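Hypothetical protein PH1789 (Pyrococcus horikoshii, PDB 1WR2) is of unknown function but contains a domain of the ATP-grasp superfamily, a fold of helices packed on antiparallel sheets. Local coordinates at residues Gln27-Ala31 and Tyr32-Val36; Val156-Glu160 and Lys161-Lys165; Ala189-Asp192 and Met193-Val197; Asp202-Lys205 and Asp206-Glu210. All blocks are in the same frame, centred on the assembly; numbering follows the deposited sequence.

Contact 1: residues Gln27-Ala31 and Tyr32-Val36; sequences QVLKA and YGLPV
Leu29 O accepts two of the N-H groups that follow helix 22-30, those of Tyr32 and Leu34. Tyr32 N donates to Leu29 O over 3.0 Å, from well above the carbonyl plane, and Leu34 N adds a weaker bond from farther along the chain. Beside this pair, Gly33 N reaches Lys30 O at 2.8 Å and closes a type I beta turn from Lys30 to Gly33. Gly33 takes a positive phi of 73°, a conformation that glycine adopts with little strain, and the turn passes into the extended chain beyond.

The apolar contacts fold the departing chain back on the last helical turn. Leu34 lays CD1 against CD2 of Leu29 at 3.6 Å, and its CB rests on Leu29 O. Val36, beta-branched and extended, sets CG2 against Leu29 CB at 4.0 Å, while its CB meets the aliphatic CG of Lys30 at 3.7 Å, the two side chains running at about a right angle. The two leucines also reach further: Leu34 packs on Ile227 of strand 225-234 and Leu29 on Leu200 of helix 187-203.

Tyr32 brings an aromatic edge: its CD2 lies 3.6 Å from Val28 O, in the plane of the ring. With CG beside the backbone N (chi1 -84°), the ring extends away from the turn, and its hydroxyl bonds to Asp203.

Two carbonyls near the helix end thus find N-H partners within the turn, while leucine and valine cover the apolar side of the exit and the tyrosine ties it to the end of helix 187-203.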
# COMPACT_ATOMS: atom_id res chain seq x y z
N GLN A 27 -0.30 -7.45 -4.99
CA GLN A 27 0.16 -8.65 -5.66
C GLN A 27 1.50 -8.30 -6.32
O GLN A 27 2.43 -9.09 -6.32
CB GLN A 27 -0.84 -9.10 -6.72
CG GLN A 27 -2.05 -9.85 -6.16
CD GLN A 27 -3.10 -10.13 -7.22
OE1 GLN A 27 -3.91 -9.27 -7.55
NE2 GLN A 27 -3.07 -11.33 -7.78
N VAL A 28 1.58 -7.10 -6.90
CA VAL A 28 2.82 -6.67 -7.53
C VAL A 28 3.90 -6.56 -6.46
O VAL A 28 5.04 -7.01 -6.65
CB VAL A 28 2.64 -5.31 -8.22
CG1 VAL A 28 3.98 -4.82 -8.76
CG2 VAL A 28 1.63 -5.42 -9.35
N LEU A 29 3.54 -5.97 -5.33
CA LEU A 29 4.48 -5.79 -4.24
C LEU A 29 5.00 -7.13 -3.70
O LEU A 29 6.20 -7.30 -3.53
CB LEU A 29 3.84 -4.97 -3.12
CG LEU A 29 3.33 -3.58 -3.52
CD1 LEU A 29 2.83 -2.83 -2.29
CD2 LEU A 29 4.44 -2.78 -4.18
N LYS A 30 4.09 -8.07 -3.45
CA LYS A 30 4.49 -9.37 -2.94
C LYS A 30 5.43 -10.11 -3.91
O LYS A 30 6.35 -10.80 -3.48
CB LYS A 30 3.26 -10.25 -2.66
CG LYS A 30 2.47 -9.82 -1.43
CD LYS A 30 1.36 -10.80 -1.08
CE LYS A 30 0.28 -10.83 -2.15
NZ LYS A 30 -0.84 -11.72 -1.75
N ALA A 31 5.18 -9.94 -5.21
CA ALA A 31 5.99 -10.59 -6.23
C ALA A 31 7.46 -10.19 -6.11
O ALA A 31 8.34 -10.86 -6.66
CB ALA A 31 5.46 -10.24 -7.61
N TYR A 32 7.71 -9.10 -5.39
CA TYR A 32 9.07 -8.61 -5.19
C TYR A 32 9.52 -8.76 -3.74
O TYR A 32 10.49 -8.14 -3.30
CB TYR A 32 9.17 -7.15 -5.66
CG TYR A 32 9.41 -7.04 -7.15
CD1 TYR A 32 10.70 -6.92 -7.66
CD2 TYR A 32 8.35 -7.10 -8.06
CE1 TYR A 32 10.93 -6.88 -9.03
CE2 TYR A 32 8.57 -7.06 -9.43
CZ TYR A 32 9.87 -6.95 -9.91
OH TYR A 32 10.10 -6.90 -11.26
N GLY A 33 8.79 -9.58 -2.99
CA GLY A 33 9.15 -9.85 -1.61
C GLY A 33 8.93 -8.77 -0.57
O GLY A 33 9.42 -8.90 0.55
N LEU A 34 8.20 -7.72 -0.92
CA LEU A 34 7.90 -6.64 0.02
C LEU A 34 6.99 -7.16 1.13
O LEU A 34 6.21 -8.07 0.90
CB LEU A 34 7.24 -5.47 -0.72
CG LEU A 34 8.23 -4.61 -1.50
CD1 LEU A 34 7.52 -3.79 -2.57
CD2 LEU A 34 8.95 -3.70 -0.50
N PRO A 35 7.08 -6.58 2.34
CA PRO A 35 6.27 -7.02 3.48
C PRO A 35 4.78 -6.68 3.44
O PRO A 35 4.36 -5.67 3.99
CB PRO A 35 6.97 -6.37 4.66
CG PRO A 35 7.39 -5.05 4.08
CD PRO A 35 7.97 -5.47 2.73
N VAL A 36 4.00 -7.53 2.80
CA VAL A 36 2.56 -7.36 2.72
C VAL A 36 1.94 -8.54 3.46
O VAL A 36 2.14 -9.69 3.08
CB VAL A 36 2.06 -7.39 1.27
CG1 VAL A 36 0.54 -7.30 1.25
CG2 VAL A 36 2.70 -6.26 0.47

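Contact 2: residues Val156-Glu160 and Lys161-Lys165; sequences VPITE and KDARK
Glu160 OE1 is held by two nitrogens of Arg164, NE at 2.6 Å and NH2 at 2.7 Å, in a salt bridge between residues one helical turn apart. The oxygen sits at the edge of the guanidinium, in its plane, while the carboxylate plane is turned 49° from it. Glu160 is extended, with CG anti to the backbone N (chi1 178°), and runs alongside the arginine in the same direction; a weak, long ion pair also links Arg164 to Asp188.

At the helix start, Thr159 and Asp162 form a capping box. Thr159 N gives a nearly straight bond (165°) to Asp162 OD2 at 2.9 Å, met from above the carboxylate plane. In return Asp162 N donates weakly to Thr159 OG1 at 3.3 Å. Ala163 N then bonds to Thr159 O at 3.0 Å, beginning the regular helical pattern.

Beneath the cap, Ile158 CB packs on Asp162 CB at 3.6 Å, and its CD1 approaches the small methyl of Ala163. Threonine and aspartate suit the cap because each joins a side-chain acceptor to a backbone donor; the aspartate's negative charge probably also interacts favourably with the helix dipole, while Glu160 and Arg164 probably offset each other's charge.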
# COMPACT_ATOMS: atom_id res chain seq x y z
N VAL A 156 15.78 6.25 -9.49
CA VAL A 156 15.77 4.79 -9.53
C VAL A 156 16.61 4.36 -10.74
O VAL A 156 16.51 4.96 -11.80
CB VAL A 156 14.32 4.27 -9.67
CG1 VAL A 156 14.32 2.76 -9.83
CG2 VAL A 156 13.51 4.69 -8.46
N PRO A 157 17.44 3.31 -10.59
CA PRO A 157 17.68 2.48 -9.41
C PRO A 157 18.61 3.13 -8.40
O PRO A 157 19.52 3.87 -8.75
CB PRO A 157 18.29 1.22 -10.01
CG PRO A 157 19.15 1.80 -11.10
CD PRO A 157 18.23 2.82 -11.74
N ILE A 158 18.38 2.83 -7.13
CA ILE A 158 19.21 3.38 -6.06
C ILE A 158 20.09 2.28 -5.49
O ILE A 158 19.79 1.09 -5.64
CB ILE A 158 18.35 3.95 -4.91
CG1 ILE A 158 17.53 2.82 -4.27
CG2 ILE A 158 17.43 5.05 -5.43
CD1 ILE A 158 16.68 3.25 -3.09
N THR A 159 21.18 2.68 -4.85
CA THR A 159 22.09 1.73 -4.23
C THR A 159 21.76 1.73 -2.75
O THR A 159 20.97 2.56 -2.29
CB THR A 159 23.55 2.15 -4.44
OG1 THR A 159 23.73 3.49 -3.96
CG2 THR A 159 23.92 2.09 -5.92
N GLU A 160 22.33 0.79 -2.00
CA GLU A 160 22.06 0.74 -0.58
C GLU A 160 22.55 2.03 0.07
O GLU A 160 21.97 2.49 1.05
CB GLU A 160 22.75 -0.45 0.08
CG GLU A 160 22.52 -0.47 1.58
CD GLU A 160 23.12 -1.68 2.26
OE1 GLU A 160 23.02 -1.76 3.50
OE2 GLU A 160 23.68 -2.54 1.56
N LYS A 161 23.61 2.60 -0.49
CA LYS A 161 24.15 3.86 0.02
C LYS A 161 23.08 4.94 -0.11
O LYS A 161 22.83 5.70 0.83
CB LYS A 161 25.40 4.27 -0.76
CG LYS A 161 25.86 5.70 -0.48
CD LYS A 161 27.04 6.09 -1.36
CE LYS A 161 28.24 5.18 -1.11
NZ LYS A 161 28.71 5.26 0.30
N ASP A 162 22.45 5.00 -1.28
CA ASP A 162 21.39 5.97 -1.53
C ASP A 162 20.28 5.80 -0.50
O ASP A 162 19.82 6.78 0.11
CB ASP A 162 20.77 5.77 -2.92
CG ASP A 162 21.71 6.16 -4.05
OD1 ASP A 162 22.55 7.06 -3.86
OD2 ASP A 162 21.59 5.56 -5.14
N ALA A 163 19.86 4.55 -0.30
CA ALA A 163 18.80 4.21 0.64
C ALA A 163 19.07 4.64 2.07
O ALA A 163 18.22 5.27 2.70
CB ALA A 163 18.53 2.71 0.59
N ARG A 164 20.23 4.29 2.60
CA ARG A 164 20.55 4.67 3.98
C ARG A 164 20.70 6.18 4.09
O ARG A 164 20.32 6.78 5.09
CB ARG A 164 21.84 3.97 4.44
CG ARG A 164 21.69 2.47 4.52
CD ARG A 164 22.94 1.76 4.98
NE ARG A 164 22.70 0.32 5.02
CZ ARG A 164 21.88 -0.27 5.89
NH1 ARG A 164 21.25 0.45 6.81
NH2 ARG A 164 21.68 -1.58 5.82
N LYS A 165 21.25 6.77 3.04
CA LYS A 165 21.47 8.20 2.99
C LYS A 165 20.15 8.98 2.94
O LYS A 165 19.94 9.90 3.74
CB LYS A 165 22.34 8.53 1.78
CG LYS A 165 22.93 9.93 1.75
CD LYS A 165 23.92 10.05 0.59
CE LYS A 165 24.42 11.47 0.39
NZ LYS A 165 25.31 11.56 -0.80

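Contact 3: residues Ala189-Asp192 and Met193-Val197; sequences AIVD and MLLKV
Asp192 and Lys196 meet one helical turn apart, where Lys196 NZ bonds to Asp192 OD2 at 2.8 Å in a salt bridge. The ammonium uses the syn lone pair of that oxygen, on the side of the other carboxylate oxygen. Asp192 turns CG anti to its own N (chi1 -172°), which swings the short carboxylate towards the next turn, and the lysine, extended beyond CG, lies back along the helix to meet it. The lysine's methylenes pass over the backbone on the way: Lys196 CG is 3.4 Å from Asp192 O, the same carbonyl that accepts Lys196 N at 3.0 Å. A weak hydrogen bond from NZ to Gly33 O gives the ammonium a second partner.

Met193, on a buried side of helix 187-203, fills its place with a flexible thioether chain. A bend at chi3 (-80°) folds Met193 CE back to 3.9 Å from Ala189 O and close to Ile190 CA. Met193 N donates to Ala189 O at 3.1 Å, and the side chain also packs on Leu34, Pro35 and Val216.

Ile190 contributes a branched surface that meets strand residues Phe138 and Val218 as well as Ile167 of helix 160-168. Within its own helix, Ile190 CG2 lies 4.3 Å from Leu194 CD1, while Leu194 N gives Ile190 O a straight bond (168°).

The helix is therefore amphipathic: apolar residues face the sheet and the neighbouring helix, whereas the acid and the lysine probably offset each other's charge where both are partly exposed, and the ion pair probably adds modestly to the backbone bonds.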
# COMPACT_ATOMS: atom_id res chain seq x y z
N ALA A 189 15.12 -2.42 7.89
CA ALA A 189 13.89 -2.88 7.27
C ALA A 189 13.46 -1.83 6.24
O ALA A 189 13.01 -2.15 5.15
CB ALA A 189 12.81 -3.06 8.33
N ILE A 190 13.61 -0.56 6.60
CA ILE A 190 13.25 0.50 5.67
C ILE A 190 14.17 0.44 4.46
O ILE A 190 13.72 0.56 3.32
CB ILE A 190 13.35 1.88 6.31
CG1 ILE A 190 12.47 1.94 7.55
CG2 ILE A 190 12.93 2.94 5.30
CD1 ILE A 190 12.58 3.22 8.33
N VAL A 191 15.46 0.27 4.71
CA VAL A 191 16.43 0.19 3.63
C VAL A 191 16.08 -0.94 2.67
O VAL A 191 16.19 -0.79 1.45
CB VAL A 191 17.85 -0.05 4.18
CG1 VAL A 191 18.81 -0.37 3.05
CG2 VAL A 191 18.32 1.19 4.94
N ASP A 192 15.65 -2.07 3.22
CA ASP A 192 15.28 -3.21 2.39
C ASP A 192 14.06 -2.89 1.52
O ASP A 192 14.01 -3.26 0.35
CB ASP A 192 15.00 -4.43 3.27
CG ASP A 192 14.80 -5.70 2.46
OD1 ASP A 192 15.72 -6.08 1.69
OD2 ASP A 192 13.73 -6.33 2.59
N MET A 193 13.08 -2.18 2.09
CA MET A 193 11.89 -1.82 1.31
C MET A 193 12.23 -0.89 0.16
O MET A 193 11.76 -1.07 -0.95
CB MET A 193 10.84 -1.16 2.18
CG MET A 193 9.95 -2.14 2.92
SD MET A 193 8.56 -1.29 3.68
CE MET A 193 9.37 -0.65 5.15
N LEU A 194 13.06 0.11 0.44
CA LEU A 194 13.46 1.06 -0.59
C LEU A 194 14.17 0.35 -1.75
O LEU A 194 13.93 0.66 -2.92
CB LEU A 194 14.37 2.14 0.01
CG LEU A 194 13.71 3.24 0.85
CD1 LEU A 194 14.79 4.03 1.60
CD2 LEU A 194 12.88 4.17 -0.06
N LEU A 195 15.05 -0.60 -1.43
CA LEU A 195 15.78 -1.32 -2.48
C LEU A 195 14.85 -2.22 -3.28
O LEU A 195 14.99 -2.34 -4.49
CB LEU A 195 16.92 -2.14 -1.87
CG LEU A 195 18.08 -1.36 -1.23
CD1 LEU A 195 19.09 -2.35 -0.68
CD2 LEU A 195 18.75 -0.44 -2.26
N LYS A 196 13.90 -2.86 -2.61
CA LYS A 196 12.95 -3.72 -3.30
C LYS A 196 12.04 -2.88 -4.19
O LYS A 196 11.73 -3.28 -5.32
CB LYS A 196 12.15 -4.55 -2.29
CG LYS A 196 12.95 -5.74 -1.74
CD LYS A 196 12.20 -6.52 -0.66
CE LYS A 196 12.96 -7.81 -0.32
NZ LYS A 196 12.62 -8.32 1.03
N VAL A 197 11.59 -1.73 -3.72
CA VAL A 197 10.75 -0.89 -4.57
C VAL A 197 11.55 -0.41 -5.77
O VAL A 197 11.04 -0.35 -6.89
CB VAL A 197 10.20 0.34 -3.81
CG1 VAL A 197 9.53 1.31 -4.79
CG2 VAL A 197 9.21 -0.11 -2.76

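Contact 4: residues Asp202-Lys205 and Asp206-Glu210; sequences DDLK and DYIKE
Leu204 O, at the end of helix 187-203, accepts two backbone bonds from the residues that lead into strand 208-218. Ile208 N donates to Leu204 O nearly in line with the carbonyl over 3.0 Å (169° at the hydrogen). Tyr207 N approaches Leu204 O at 2.8 Å from high above the carbonyl plane, through a more bent bond. Together they hold the chain in a tight reversal between helix and strand.

Apolar contacts fill the inside of this turn. Leu204 CD1 touches Ile208 CD1 at 3.6 Å, and Leu204 CD2 lies 3.8 Å from Tyr207 CD2. Ile208 has CG1 beside its backbone N (chi1 -55°), which carries CD1 back over the leucine. The Tyr207 ring presents its edge to Leu204 CA and packs beyond it on Val6 and Ile9 of helix 3-14. A forked leucine suits this spot because its two methyls can serve two neighbours at once.

Polar contacts centre on Lys205. With CG between the backbone N and the carbonyl carbon (chi1 56°) and a bend at chi4, the chain curls back so that Lys205 NZ bonds to Asp202 O at 3.1 Å and forms a salt bridge with Asp202 OD1 at 3.5 Å. A water joins it to Asp206, accepting weakly from Lys205 NZ and donating to Asp206 OD2 at 3.3 Å. Farther on, Lys209 and Glu210 both face Ile233 in a classic beta bulge.

The lysine thus returns positive charge to a helix C-terminus, where it probably offsets the negative end of the dipole, while one doubly used carbonyl and a small apolar cluster fix the turn into the strand.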
# COMPACT_ATOMS: atom_id res chain seq x y z
N ASP A 202 12.45 -0.34 -11.41
CA ASP A 202 13.43 -0.41 -12.49
C ASP A 202 12.99 -1.49 -13.48
O ASP A 202 12.97 -1.28 -14.69
CB ASP A 202 14.81 -0.70 -11.89
CG ASP A 202 15.95 -0.51 -12.89
OD1 ASP A 202 15.89 0.44 -13.70
OD2 ASP A 202 16.91 -1.31 -12.86
N ASP A 203 12.61 -2.66 -12.96
CA ASP A 203 12.16 -3.77 -13.79
C ASP A 203 10.93 -3.40 -14.61
O ASP A 203 10.86 -3.70 -15.81
CB ASP A 203 11.79 -4.96 -12.92
CG ASP A 203 12.98 -5.80 -12.56
OD1 ASP A 203 14.12 -5.33 -12.77
OD2 ASP A 203 12.77 -6.92 -12.07
N LEU A 204 9.97 -2.76 -13.96
CA LEU A 204 8.72 -2.40 -14.59
C LEU A 204 8.61 -0.94 -15.02
O LEU A 204 7.51 -0.42 -15.15
CB LEU A 204 7.57 -2.72 -13.63
CG LEU A 204 7.63 -4.09 -12.95
CD1 LEU A 204 6.60 -4.13 -11.83
CD2 LEU A 204 7.37 -5.19 -13.97
N LYS A 205 9.74 -0.28 -15.26
CA LYS A 205 9.70 1.12 -15.65
C LYS A 205 8.82 1.46 -16.85
O LYS A 205 8.32 2.58 -16.96
CB LYS A 205 11.11 1.68 -15.86
CG LYS A 205 11.98 0.95 -16.87
CD LYS A 205 13.29 1.72 -17.05
CE LYS A 205 14.33 0.89 -17.78
NZ LYS A 205 14.78 -0.28 -16.97
N ASP A 206 8.61 0.51 -17.76
CA ASP A 206 7.76 0.79 -18.92
C ASP A 206 6.29 0.57 -18.59
O ASP A 206 5.40 0.98 -19.35
CB ASP A 206 8.16 -0.08 -20.11
CG ASP A 206 9.46 0.36 -20.74
OD1 ASP A 206 9.57 1.55 -21.10
OD2 ASP A 206 10.38 -0.48 -20.87
N TYR A 207 6.03 -0.06 -17.45
CA TYR A 207 4.67 -0.35 -17.02
C TYR A 207 4.08 0.67 -16.05
O TYR A 207 2.98 1.18 -16.26
CB TYR A 207 4.60 -1.72 -16.35
CG TYR A 207 4.86 -2.89 -17.27
CD1 TYR A 207 3.95 -3.23 -18.27
CD2 TYR A 207 6.02 -3.66 -17.14
CE1 TYR A 207 4.19 -4.31 -19.12
CE2 TYR A 207 6.26 -4.74 -17.98
CZ TYR A 207 5.34 -5.06 -18.96
OH TYR A 207 5.59 -6.13 -19.79
N ILE A 208 4.83 0.95 -14.99
CA ILE A 208 4.40 1.86 -13.93
C ILE A 208 4.69 3.35 -14.13
O ILE A 208 5.83 3.75 -14.40
CB ILE A 208 5.01 1.41 -12.59
CG1 ILE A 208 4.65 -0.06 -12.34
CG2 ILE A 208 4.52 2.30 -11.44
CD1 ILE A 208 5.48 -0.72 -11.27
N LYS A 209 3.65 4.16 -13.99
CA LYS A 209 3.79 5.61 -14.11
C LYS A 209 4.17 6.13 -12.72
O LYS A 209 5.16 6.86 -12.57
CB LYS A 209 2.46 6.22 -14.54
CG LYS A 209 2.46 7.74 -14.68
CD LYS A 209 1.08 8.22 -15.15
CE LYS A 209 1.05 9.73 -15.38
NZ LYS A 209 1.27 10.48 -14.12
N GLU A 210 3.39 5.75 -11.72
CA GLU A 210 3.66 6.16 -10.34
C GLU A 210 3.05 5.20 -9.34
O GLU A 210 2.20 4.38 -9.67
CB GLU A 210 3.13 7.59 -10.10
CG GLU A 210 1.71 7.82 -10.56
CD GLU A 210 1.29 9.27 -10.40
OE1 GLU A 210 1.99 10.16 -10.93
OE2 GLU A 210 0.25 9.51 -9.76
O HOH W 1 12.65 -2.00 -19.08

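In the fold
Contacts 3 and 4 share helix 187-203, the first in its middle and the second at its C-terminal end, with nearest atoms about 5 Å apart. Contact 3 has the most buried residues, and both neighbouring contacts lean on its helix: contact 1 through Leu34 and Lys196, contact 2 through Ile158 and Leu194. Contacts 1 and 2, their centres about 19 Å apart, do not touch. Three contacts concern helix ends and differ accordingly: contact 2 caps an N-terminus with side-chain acceptors, whereas contacts 1 and 4 gather N-H groups on late carbonyls. Tyr32 and Asp203 join these last two; contact 2 is the most exposed.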